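Local coordinates for glycoside hydrolase family 61 (Trichoderma reesei QM6a, PDB 5O2X), which probably cleaves cellulose or related polysaccharides oxidatively, as a copper-dependent lytic polysaccharide monooxygenase of Auxiliary Activity family 9, at residues H66-A71 with N179-G184; N147-N152 with S187-G192; V8-W13 with G72-F77. All blocks are in the same frame, centred on the assembly; numbering follows the deposited sequence. Where two conformers were deposited one is given.

Interaction 1: H66-A71 with N179-G184; sequences HASVKA and NIAVSG. With MAN (alpha-D-mannopyranose), chain R.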
loop_
_atom_site.group_PDB
_atom_site.type_symbol
_atom_site.label_atom_id
_atom_site.label_comp_id
_atom_site.label_asym_id
_atom_site.label_seq_id
_atom_site.Cartn_x
_atom_site.Cartn_y
_atom_site.Cartn_z
ATOM N N HIS A 66 -7.244 13.215 -6.927
ATOM C CA HIS A 66 -7.427 12.544 -5.654
ATOM C C HIS A 66 -8.842 12.014 -5.499
ATOM O O HIS A 66 -9.772 12.436 -6.209
ATOM C CB HIS A 66 -7.083 13.467 -4.483
ATOM C CG HIS A 66 -7.885 14.715 -4.438
ATOM N ND1 HIS A 66 -7.443 15.878 -5.013
ATOM C CD2 HIS A 66 -9.137 14.964 -3.989
ATOM C CE1 HIS A 66 -8.376 16.807 -4.884
ATOM N NE2 HIS A 66 -9.420 16.286 -4.270
ATOM N N ALA A 67 -8.996 11.097 -4.548
ATOM C CA ALA A 67 -10.293 10.598 -4.157
ATOM C C ALA A 67 -10.719 11.225 -2.844
ATOM O O ALA A 67 -9.983 11.166 -1.861
ATOM C CB ALA A 67 -10.274 9.077 -3.977
ATOM N N SER A 68 -11.915 11.790 -2.799
ATOM C CA SER A 68 -12.407 12.406 -1.560
ATOM C C SER A 68 -13.122 11.325 -0.750
ATOM O O SER A 68 -14.034 10.723 -1.255
ATOM C CB SER A 68 -13.292 13.614 -1.922
ATOM O OG SER A 68 -12.532 14.674 -2.476
ATOM N N VAL A 69 -12.723 11.145 0.522
ATOM C CA VAL A 69 -13.242 10.144 1.410
ATOM C C VAL A 69 -13.548 10.741 2.766
ATOM O O VAL A 69 -13.080 11.841 3.133
ATOM C CB VAL A 69 -12.245 9.040 1.607
ATOM C CG1 VAL A 69 -11.737 8.577 0.273
ATOM C CG2 VAL A 69 -11.097 9.476 2.458
ATOM N N LYS A 70 -14.386 10.011 3.492
ATOM C CA LYS A 70 -14.717 10.363 4.868
ATOM C C LYS A 70 -13.939 9.470 5.811
ATOM O O LYS A 70 -13.797 8.258 5.575
ATOM C CB LYS A 70 -16.201 10.198 5.123
ATOM C CG LYS A 70 -17.073 11.215 4.323
ATOM C CD LYS A 70 -18.586 11.031 4.518
ATOM C CE LYS A 70 -19.415 12.247 4.140
ATOM N NZ LYS A 70 -20.649 12.263 4.961
ATOM N N ALA A 71 -13.438 10.030 6.898
ATOM C CA ALA A 71 -12.855 9.236 7.930
ATOM C C ALA A 71 -13.850 8.141 8.323
ATOM O O ALA A 71 -15.040 8.388 8.440
ATOM C CB ALA A 71 -12.512 10.105 9.123
ATOM N N ASN A 179 -3.678 9.205 -3.868
ATOM C CA ASN A 179 -4.032 10.470 -3.208
ATOM C C ASN A 179 -5.466 10.439 -2.700
ATOM O O ASN A 179 -6.390 10.203 -3.488
ATOM C CB ASN A 179 -3.930 11.645 -4.194
ATOM C CG ASN A 179 -2.540 11.965 -4.626
ATOM O OD1 ASN A 179 -1.536 11.534 -4.054
ATOM N ND2 ASN A 179 -2.489 12.828 -5.657
ATOM N N ILE A 180 -5.635 10.748 -1.415
ATOM C CA ILE A 180 -6.957 10.896 -0.841
ATOM C C ILE A 180 -7.097 12.265 -0.157
ATOM O O ILE A 180 -6.116 12.846 0.328
ATOM C CB ILE A 180 -7.329 9.717 0.112
ATOM C CG1 ILE A 180 -6.474 9.677 1.353
ATOM C CG2 ILE A 180 -7.312 8.421 -0.640
ATOM C CD1 ILE A 180 -6.891 8.644 2.376
ATOM N N ALA A 181 -8.339 12.724 -0.084
ATOM C CA ALA A 181 -8.695 13.948 0.651
ATOM C C ALA A 181 -9.727 13.512 1.666
ATOM O O ALA A 181 -10.811 13.074 1.286
ATOM C CB ALA A 181 -9.270 14.984 -0.310
ATOM N N VAL A 182 -9.390 13.646 2.946
ATOM C CA VAL A 182 -10.187 13.104 4.044
ATOM C C VAL A 182 -10.950 14.221 4.767
ATOM O O VAL A 182 -10.346 15.215 5.176
ATOM C CB VAL A 182 -9.296 12.402 5.074
ATOM C CG1 VAL A 182 -10.108 11.903 6.276
ATOM C CG2 VAL A 182 -8.572 11.234 4.404
ATOM N N SER A 183 -12.251 14.009 4.967
ATOM C CA SER A 183 -13.043 14.871 5.868
ATOM C C SER A 183 -13.400 14.066 7.088
ATOM O O SER A 183 -13.478 12.850 7.046
ATOM C CB SER A 183 -14.343 15.315 5.222
ATOM O OG SER A 183 -15.105 14.174 4.911
ATOM N N GLY A 184 -13.659 14.724 8.225
ATOM C CA GLY A 184 -14.093 14.018 9.456
ATOM C C GLY A 184 -14.129 14.873 10.725
ATOM O O GLY A 184 -13.751 16.020 10.693
HETATM C C1 MAN R . -12.731 13.830 -6.090
HETATM C C2 MAN R . -13.607 12.630 -6.331
HETATM C C3 MAN R . -15.012 13.032 -6.703
HETATM C C4 MAN R . -15.560 14.054 -5.699
HETATM C C5 MAN R . -14.597 15.217 -5.489
HETATM C C6 MAN R . -15.061 16.132 -4.365
HETATM O O2 MAN R . -13.601 11.866 -5.106
HETATM O O3 MAN R . -15.849 11.888 -6.766
HETATM O O4 MAN R . -16.790 14.576 -6.183
HETATM O O5 MAN R . -13.289 14.730 -5.141
HETATM O O6 MAN R . -14.194 17.237 -4.221
#
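H66 CB is 3.5 Å from N179 O and also touches N179 CB. Chi1 of 59° puts CG between the backbone N and the carbonyl carbon, and the ring stands beside A181. On the imidazole, H66 CD2 comes within 3.7 Å of A181 CB, oblique to the ring. S68 OG sits at the ring edge, in plane. ND1 is held by the carboxylate of E102. At the tip, H66 NE2 is 4.2 Å from A181 CB.

Beyond H66 the two segments pair as parallel strands, 67-70 beside the end of 172-183, in one sheet of the immunoglobulin-like beta-sandwich of the AA9 family. A67 and V69 each donate and accept. A71 adds one more bond, nearly straight, with A71 N 2.8 Å from S183 O (N-H...O angle 175°).

A67, V69, I180 and V182 share one face. There V69 CG2 meets V182 CG2 at 3.6 Å, the two side chains crossing obliquely. S68, K70, A181 and S183 share the other. A mannose of the protein's own glycans, also hydrogen-bonded to Y14 OH, lies against S68: S68 N donates to its O2 (2.9 Å), and S68 OG donates to its O5 (2.8 Å).

Interaction 2: N147-N152 with S187-G192; sequences NLAPGN and SLQPSG. With MAN (alpha-D-mannopyranose), chain D.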
loop_
_atom_site.group_PDB
_atom_site.type_symbol
_atom_site.label_atom_id
_atom_site.label_comp_id
_atom_site.label_asym_id
_atom_site.label_seq_id
_atom_site.Cartn_x
_atom_site.Cartn_y
_atom_site.Cartn_z
ATOM N N ASN A 147 -11.235 8.643 13.501
ATOM C CA ASN A 147 -10.820 9.895 14.110
ATOM C C ASN A 147 -9.690 10.611 13.393
ATOM O O ASN A 147 -9.141 11.609 13.891
ATOM C CB ASN A 147 -10.527 9.667 15.586
ATOM C CG ASN A 147 -11.805 9.454 16.380
ATOM O OD1 ASN A 147 -12.919 9.670 15.883
ATOM N ND2 ASN A 147 -11.650 9.020 17.607
ATOM N N LEU A 148 -9.338 10.177 12.165
ATOM C CA LEU A 148 -8.254 10.835 11.445
ATOM C C LEU A 148 -8.572 12.303 11.205
ATOM O O LEU A 148 -9.665 12.643 10.752
ATOM C CB LEU A 148 -8.049 10.141 10.097
ATOM C CG LEU A 148 -6.844 10.637 9.302
ATOM C CD1 LEU A 148 -5.538 10.390 9.967
ATOM C CD2 LEU A 148 -6.814 10.028 7.923
ATOM N N ALA A 149 -7.588 13.163 11.414
ATOM C CA ALA A 149 -7.802 14.583 11.187
ATOM C C ALA A 149 -8.054 14.840 9.707
ATOM O O ALA A 149 -7.417 14.206 8.833
ATOM C CB ALA A 149 -6.580 15.362 11.590
ATOM N N PRO A 150 -8.918 15.765 9.395
ATOM C CA PRO A 150 -9.082 16.170 8.023
ATOM C C PRO A 150 -7.734 16.568 7.381
ATOM O O PRO A 150 -6.834 17.075 8.075
ATOM C CB PRO A 150 -10.048 17.354 8.134
ATOM C CG PRO A 150 -10.860 17.039 9.366
ATOM C CD PRO A 150 -9.916 16.379 10.293
ATOM N N GLY A 151 -7.612 16.300 6.077
ATOM C CA GLY A 151 -6.397 16.659 5.370
ATOM C C GLY A 151 -6.285 15.865 4.086
ATOM O O GLY A 151 -7.111 15.003 3.796
ATOM N N ASN A 152 -5.223 16.166 3.350
ATOM C CA ASN A 152 -4.875 15.409 2.151
ATOM C C ASN A 152 -3.736 14.475 2.516
ATOM O O ASN A 152 -2.767 14.892 3.169
ATOM C CB ASN A 152 -4.452 16.384 1.075
ATOM C CG ASN A 152 -5.554 17.321 0.722
ATOM O OD1 ASN A 152 -6.703 16.920 0.579
ATOM N ND2 ASN A 152 -5.205 18.566 0.535
ATOM N N SER A 187 -9.242 14.481 15.271
ATOM C CA SER A 187 -8.000 15.244 15.254
ATOM C C SER A 187 -6.761 14.379 15.273
ATOM O O SER A 187 -5.664 14.907 15.431
ATOM C CB SER A 187 -7.953 16.248 16.398
ATOM O OG SER A 187 -7.871 15.568 17.613
ATOM N N LEU A 188 -6.899 13.070 15.064
ATOM C CA LEU A 188 -5.750 12.164 15.117
ATOM C C LEU A 188 -4.741 12.545 14.016
ATOM O O LEU A 188 -5.119 12.580 12.835
ATOM C CB LEU A 188 -6.234 10.745 14.922
ATOM C CG LEU A 188 -5.218 9.637 14.960
ATOM C CD1 LEU A 188 -4.721 9.480 16.372
ATOM C CD2 LEU A 188 -5.786 8.326 14.438
ATOM N N GLN A 189 -3.501 12.754 14.404
ATOM C CA GLN A 189 -2.441 13.111 13.454
ATOM C C GLN A 189 -1.154 12.434 13.897
ATOM O O GLN A 189 -0.325 13.031 14.552
ATOM C CB GLN A 189 -2.318 14.631 13.299
ATOM C CG GLN A 189 -1.471 15.056 12.095
ATOM C CD GLN A 189 -2.032 14.633 10.757
ATOM O OE1 GLN A 189 -1.417 13.874 10.022
ATOM N NE2 GLN A 189 -3.193 15.177 10.424
ATOM N N PRO A 190 -1.013 11.140 13.583
ATOM C CA PRO A 190 0.043 10.341 14.177
ATOM C C PRO A 190 1.423 10.677 13.626
ATOM O O PRO A 190 1.579 11.121 12.500
ATOM C CB PRO A 190 -0.344 8.906 13.786
ATOM C CG PRO A 190 -1.784 8.968 13.543
ATOM C CD PRO A 190 -1.966 10.278 12.859
ATOM N N SER A 191 2.416 10.407 14.449
ATOM C CA SER A 191 3.811 10.550 14.096
ATOM C C SER A 191 4.227 9.570 13.009
ATOM O O SER A 191 3.914 8.388 13.109
ATOM C CB SER A 191 4.650 10.291 15.357
ATOM O OG SER A 191 6.004 10.368 15.094
ATOM N N GLY A 192 4.876 10.071 11.969
ATOM C CA GLY A 192 5.300 9.220 10.852
ATOM C C GLY A 192 6.795 9.091 10.688
ATOM O O GLY A 192 7.580 9.683 11.422
HETATM C C1 MAN D . 6.796 9.904 16.235
HETATM C C2 MAN D . 8.076 10.707 16.060
HETATM C C3 MAN D . 8.763 10.312 14.773
HETATM C C4 MAN D . 8.952 8.785 14.716
HETATM C C5 MAN D . 7.641 8.045 14.947
HETATM C C6 MAN D . 7.919 6.545 15.004
HETATM O O2 MAN D . 8.993 10.464 17.146
HETATM O O3 MAN D . 10.015 11.011 14.670
HETATM O O4 MAN D . 9.453 8.440 13.415
HETATM O O5 MAN D . 7.032 8.477 16.169
HETATM O O6 MAN D . 6.743 5.777 14.993
#
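L188 and the N147-A149 backbone hold each other by two hydrogen bonds. L188 N donates to N147 O (2.9 Å), and A149 N donates to L188 O (2.9 Å). This is a single beta bridge, centred on L148 and L188. It ties the loop leading into strand 151-161 to the loop that follows strand 172-183, at the surface of the beta-sandwich.

The side chains pack close around these bonds. L188 CB lies 3.2 Å from N147 O, the same oxygen that accepts the L188 amide. L188 O is flanked in a similar way. A149 CB is 3.4 Å from L188 O, and L148 CD1 reaches the same oxygen at 3.6 Å. The CB of L148 points away from the other segment, but CG is anti to the backbone N (chi1 -174°), and chi2 of 63° then brings CD1 back to L188 O.

Q189, next in the chain, adds a contact with A149. Its chain bends at chi2 (63°), and the amide end turns to A149, with Q189 NE2 3.6 Å from A149 CB. That contact is van der Waals. The polar partners of the amide belong to the next shell: NE2 bonds the hydroxyl of Y153, and OE1 bonds the side-chain amide of N96. The Y153 hydroxyl also bonds A149 O, so one tyrosine holds both segments. L148, Q189 and P190 all touch F112 of strand 110-121. V182 of strand 172-183 also touches L148.

Further along, S191 is O-mannosylated. S191 OG is bonded to C1 of the sugar, and O4 of the same mannose donates to G192 O at 3.0 Å.

Interaction 3: V8-W13 with G72-F77; sequences VINGVW and GDTILF. With MAN (alpha-D-mannopyranose), chain N; MAN (alpha-D-mannopyranose), chain P; MAN (alpha-D-mannopyranose), chain O.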
loop_
_atom_site.group_PDB
_atom_site.type_symbol
_atom_site.label_atom_id
_atom_site.label_comp_id
_atom_site.label_asym_id
_atom_site.label_seq_id
_atom_site.Cartn_x
_atom_site.Cartn_y
_atom_site.Cartn_z
ATOM N N VAL A 8 -11.741 0.729 -4.542
ATOM C CA VAL A 8 -13.200 0.889 -4.386
ATOM C C VAL A 8 -13.444 1.413 -2.988
ATOM O O VAL A 8 -13.122 0.735 -1.999
ATOM C CB VAL A 8 -13.953 -0.397 -4.654
ATOM C CG1 VAL A 8 -15.444 -0.172 -4.592
ATOM C CG2 VAL A 8 -13.542 -1.017 -6.001
ATOM N N ILE A 9 -13.976 2.628 -2.905
ATOM C CA ILE A 9 -14.081 3.358 -1.621
ATOM C C ILE A 9 -15.558 3.427 -1.273
ATOM O O ILE A 9 -16.332 4.119 -1.973
ATOM C CB ILE A 9 -13.479 4.765 -1.738
ATOM C CG1 ILE A 9 -12.043 4.699 -2.292
ATOM C CG2 ILE A 9 -13.577 5.476 -0.382
ATOM C CD1 ILE A 9 -11.331 6.018 -2.371
ATOM N N ASN A 10 -15.983 2.660 -0.283
ATOM C CA ASN A 10 -17.445 2.583 -0.010
ATOM C C ASN A 10 -18.265 2.393 -1.219
ATOM O O ASN A 10 -19.286 3.052 -1.413
ATOM C CB ASN A 10 -18.015 3.789 0.692
ATOM C CG ASN A 10 -17.472 3.973 2.021
ATOM O OD1 ASN A 10 -16.696 3.175 2.553
ATOM N ND2 ASN A 10 -17.929 5.043 2.628
ATOM N N GLY A 11 -17.826 1.463 -2.063
ATOM C CA GLY A 11 -18.582 1.150 -3.238
ATOM C C GLY A 11 -18.327 1.962 -4.502
ATOM O O GLY A 11 -18.907 1.689 -5.561
ATOM N N VAL A 12 -17.465 2.982 -4.394
ATOM C CA VAL A 12 -17.172 3.882 -5.507
ATOM C C VAL A 12 -15.820 3.484 -6.105
ATOM O O VAL A 12 -14.790 3.554 -5.434
ATOM C CB VAL A 12 -17.168 5.342 -5.044
ATOM C CG1 VAL A 12 -16.770 6.263 -6.177
ATOM C CG2 VAL A 12 -18.490 5.752 -4.441
ATOM N N TRP A 13 -15.856 3.053 -7.349
ATOM C CA TRP A 13 -14.699 2.555 -8.063
ATOM C C TRP A 13 -13.902 3.733 -8.679
ATOM O O TRP A 13 -14.488 4.581 -9.355
ATOM C CB TRP A 13 -15.207 1.656 -9.202
ATOM C CG TRP A 13 -14.211 0.845 -9.990
ATOM C CD1 TRP A 13 -13.983 -0.476 -9.850
ATOM C CD2 TRP A 13 -13.442 1.261 -11.126
ATOM N NE1 TRP A 13 -13.105 -0.909 -10.808
ATOM C CE2 TRP A 13 -12.791 0.115 -11.643
ATOM C CE3 TRP A 13 -13.303 2.467 -11.816
ATOM C CZ2 TRP A 13 -11.960 0.175 -12.802
ATOM C CZ3 TRP A 13 -12.514 2.486 -12.979
ATOM C CH2 TRP A 13 -11.886 1.374 -13.426
ATOM N N GLY A 72 -13.351 6.908 8.449
ATOM C CA GLY A 72 -14.173 5.742 8.713
ATOM C C GLY A 72 -14.499 4.918 7.464
ATOM O O GLY A 72 -14.911 3.791 7.597
ATOM N N ASP A 73 -14.303 5.491 6.281
ATOM C CA ASP A 73 -14.578 4.764 5.040
ATOM C C ASP A 73 -13.586 3.614 4.865
ATOM O O ASP A 73 -12.441 3.682 5.339
ATOM C CB ASP A 73 -14.421 5.721 3.805
ATOM C CG ASP A 73 -15.516 6.739 3.645
ATOM O OD1 ASP A 73 -16.512 6.650 4.392
ATOM O OD2 ASP A 73 -15.385 7.609 2.709
ATOM N N THR A 74 -14.042 2.561 4.180
ATOM C CA THR A 74 -13.137 1.486 3.848
ATOM C C THR A 74 -12.768 1.573 2.365
ATOM O O THR A 74 -13.529 2.016 1.515
ATOM C CB THR A 74 -13.608 0.091 4.181
ATOM O OG1 THR A 74 -14.589 -0.317 3.275
ATOM C CG2 THR A 74 -13.920 -0.075 5.637
ATOM N N ILE A 75 -11.528 1.182 2.105
ATOM C CA ILE A 75 -10.953 1.212 0.754
ATOM C C ILE A 75 -10.497 -0.206 0.424
ATOM O O ILE A 75 -9.728 -0.818 1.168
ATOM C CB ILE A 75 -9.764 2.184 0.692
ATOM C CG1 ILE A 75 -10.241 3.601 1.064
ATOM C CG2 ILE A 75 -9.141 2.140 -0.716
ATOM C CD1 ILE A 75 -9.176 4.657 0.997
ATOM N N LEU A 76 -11.003 -0.703 -0.690
ATOM C CA LEU A 76 -10.639 -2.000 -1.250
ATOM C C LEU A 76 -9.628 -1.783 -2.354
ATOM O O LEU A 76 -9.841 -0.970 -3.269
ATOM C CB LEU A 76 -11.915 -2.710 -1.758
ATOM C CG LEU A 76 -11.673 -4.056 -2.442
ATOM C CD1 LEU A 76 -12.844 -4.941 -2.194
ATOM C CD2 LEU A 76 -11.404 -3.876 -3.954
ATOM N N PHE A 77 -8.515 -2.516 -2.277
ATOM C CA PHE A 77 -7.470 -2.515 -3.295
ATOM C C PHE A 77 -7.616 -3.776 -4.141
ATOM O O PHE A 77 -7.682 -4.869 -3.592
ATOM C CB PHE A 77 -6.091 -2.538 -2.661
ATOM C CG PHE A 77 -5.820 -1.392 -1.738
ATOM C CD1 PHE A 77 -5.440 -0.137 -2.196
ATOM C CD2 PHE A 77 -5.964 -1.597 -0.376
ATOM C CE1 PHE A 77 -5.206 0.883 -1.303
ATOM C CE2 PHE A 77 -5.706 -0.611 0.525
ATOM C CZ PHE A 77 -5.329 0.633 0.076
HETATM C C1 MAN N . -17.756 -3.295 -0.353
HETATM C C2 MAN N . -17.467 -1.870 -0.795
HETATM C C3 MAN N . -15.947 -1.594 -0.721
HETATM C C4 MAN N . -15.457 -1.894 0.678
HETATM C C5 MAN N . -15.794 -3.345 1.004
HETATM C C6 MAN N . -15.418 -3.734 2.404
HETATM O O2 MAN N . -18.149 -0.936 0.019
HETATM O O3 MAN N . -15.700 -0.245 -1.104
HETATM O O4 MAN N . -14.055 -1.675 0.730
HETATM O O5 MAN N . -17.187 -3.578 0.909
HETATM O O6 MAN N . -15.963 -2.787 3.360
HETATM C C1 MAN P . -18.214 2.397 -13.040
HETATM C C2 MAN P . -18.943 1.170 -12.547
HETATM C C3 MAN P . -17.836 0.206 -12.101
HETATM C C4 MAN P . -16.788 -0.031 -13.170
HETATM C C5 MAN P . -16.215 1.265 -13.652
HETATM C C6 MAN P . -15.233 1.064 -14.795
HETATM O O2 MAN P . -19.745 0.694 -13.637
HETATM O O3 MAN P . -18.437 -1.033 -11.842
HETATM O O4 MAN P . -15.775 -0.940 -12.813
HETATM O O5 MAN P . -17.315 2.047 -14.076
HETATM O O6 MAN P . -15.024 2.337 -15.426
HETATM C C1 MAN O . -23.612 2.107 -4.969
HETATM C C2 MAN O . -23.046 3.409 -4.439
HETATM C C3 MAN O . -22.219 3.091 -3.186
HETATM C C4 MAN O . -23.055 2.331 -2.143
HETATM C C5 MAN O . -23.729 1.107 -2.755
HETATM C C6 MAN O . -24.720 0.420 -1.830
HETATM O O2 MAN O . -24.112 4.330 -4.142
HETATM O O3 MAN O . -21.663 4.276 -2.651
HETATM O O4 MAN O . -22.198 1.882 -1.078
HETATM O O5 MAN O . -24.409 1.508 -3.955
HETATM O O6 MAN O . -25.883 1.233 -1.803
#
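V8 and I9 pair with L76 and I75 as antiparallel strands, 3-9 against 74-80, in the other sheet of the beta-sandwich. After I9 the chain reverses in a type I' beta turn, I9 to V12, which makes a tight hairpin with strand 12-15.

Backbone hydrogen bonds come first. V8 and L76 are a hydrogen-bonded pair: V8 N donates to L76 O (2.8 Å), and L76 N donates back to V8 O (2.9 Å). I9 and I75 are the non-hydrogen-bonded pair next to them. N10 N donates to T74 O, nearly along the C=O axis.

The turn residue N10 adds side-chain bonds. Its OD1 accepts from T74 N (3.2 Å). Its ND2 makes a weak bond to D73 OD1, with an N-H...O angle of 133°. The amide and carboxylate planes are 65° apart. The other carboxylate oxygen, D73 OD2, takes the amide of K70, so D73 links the turn to the preceding strand.

Apolar contacts lie on both faces. V8 and L76 run side by side, V8 CG2 being 4.1 Å from L76 CD2. I9 and I75 do the same on the opposite face.

Three mannoses of attached glycans also touch these residues. In T74, chi1 of 74° puts OG1 between the backbone N and the carbonyl carbon, where it bonds both O6 and O4 of one mannose. G11 N donates to O3 of that mannose, and N10 O accepts two hydroxyls of a second. A third lies over W13: its O4 is above one face of the indole, toward the rim, 3.3 Å from W13 NE1.

Interactions 1 and 2 lie 12 Å apart between centres, in or beside the same sheet. Strands 151-161 and 172-183 are neighbours there, and V182 N of interaction 1 probably bonds G151 O of interaction 2 (2.8 Å). Interaction 3 belongs to the other sheet, its centre 11 Å from that of interaction 1. I9 packs against the first sheet: I9 CD1 is 3.6 Å from A67 CB. Residues 66-71 run directly into 72-77, so the chain passes from one sheet to the other here. Along the chain, interaction 3 closes before interaction 2 opens, and interaction 1 alternates with both. Together they tie early and late parts of the AA9 domain into one sandwich.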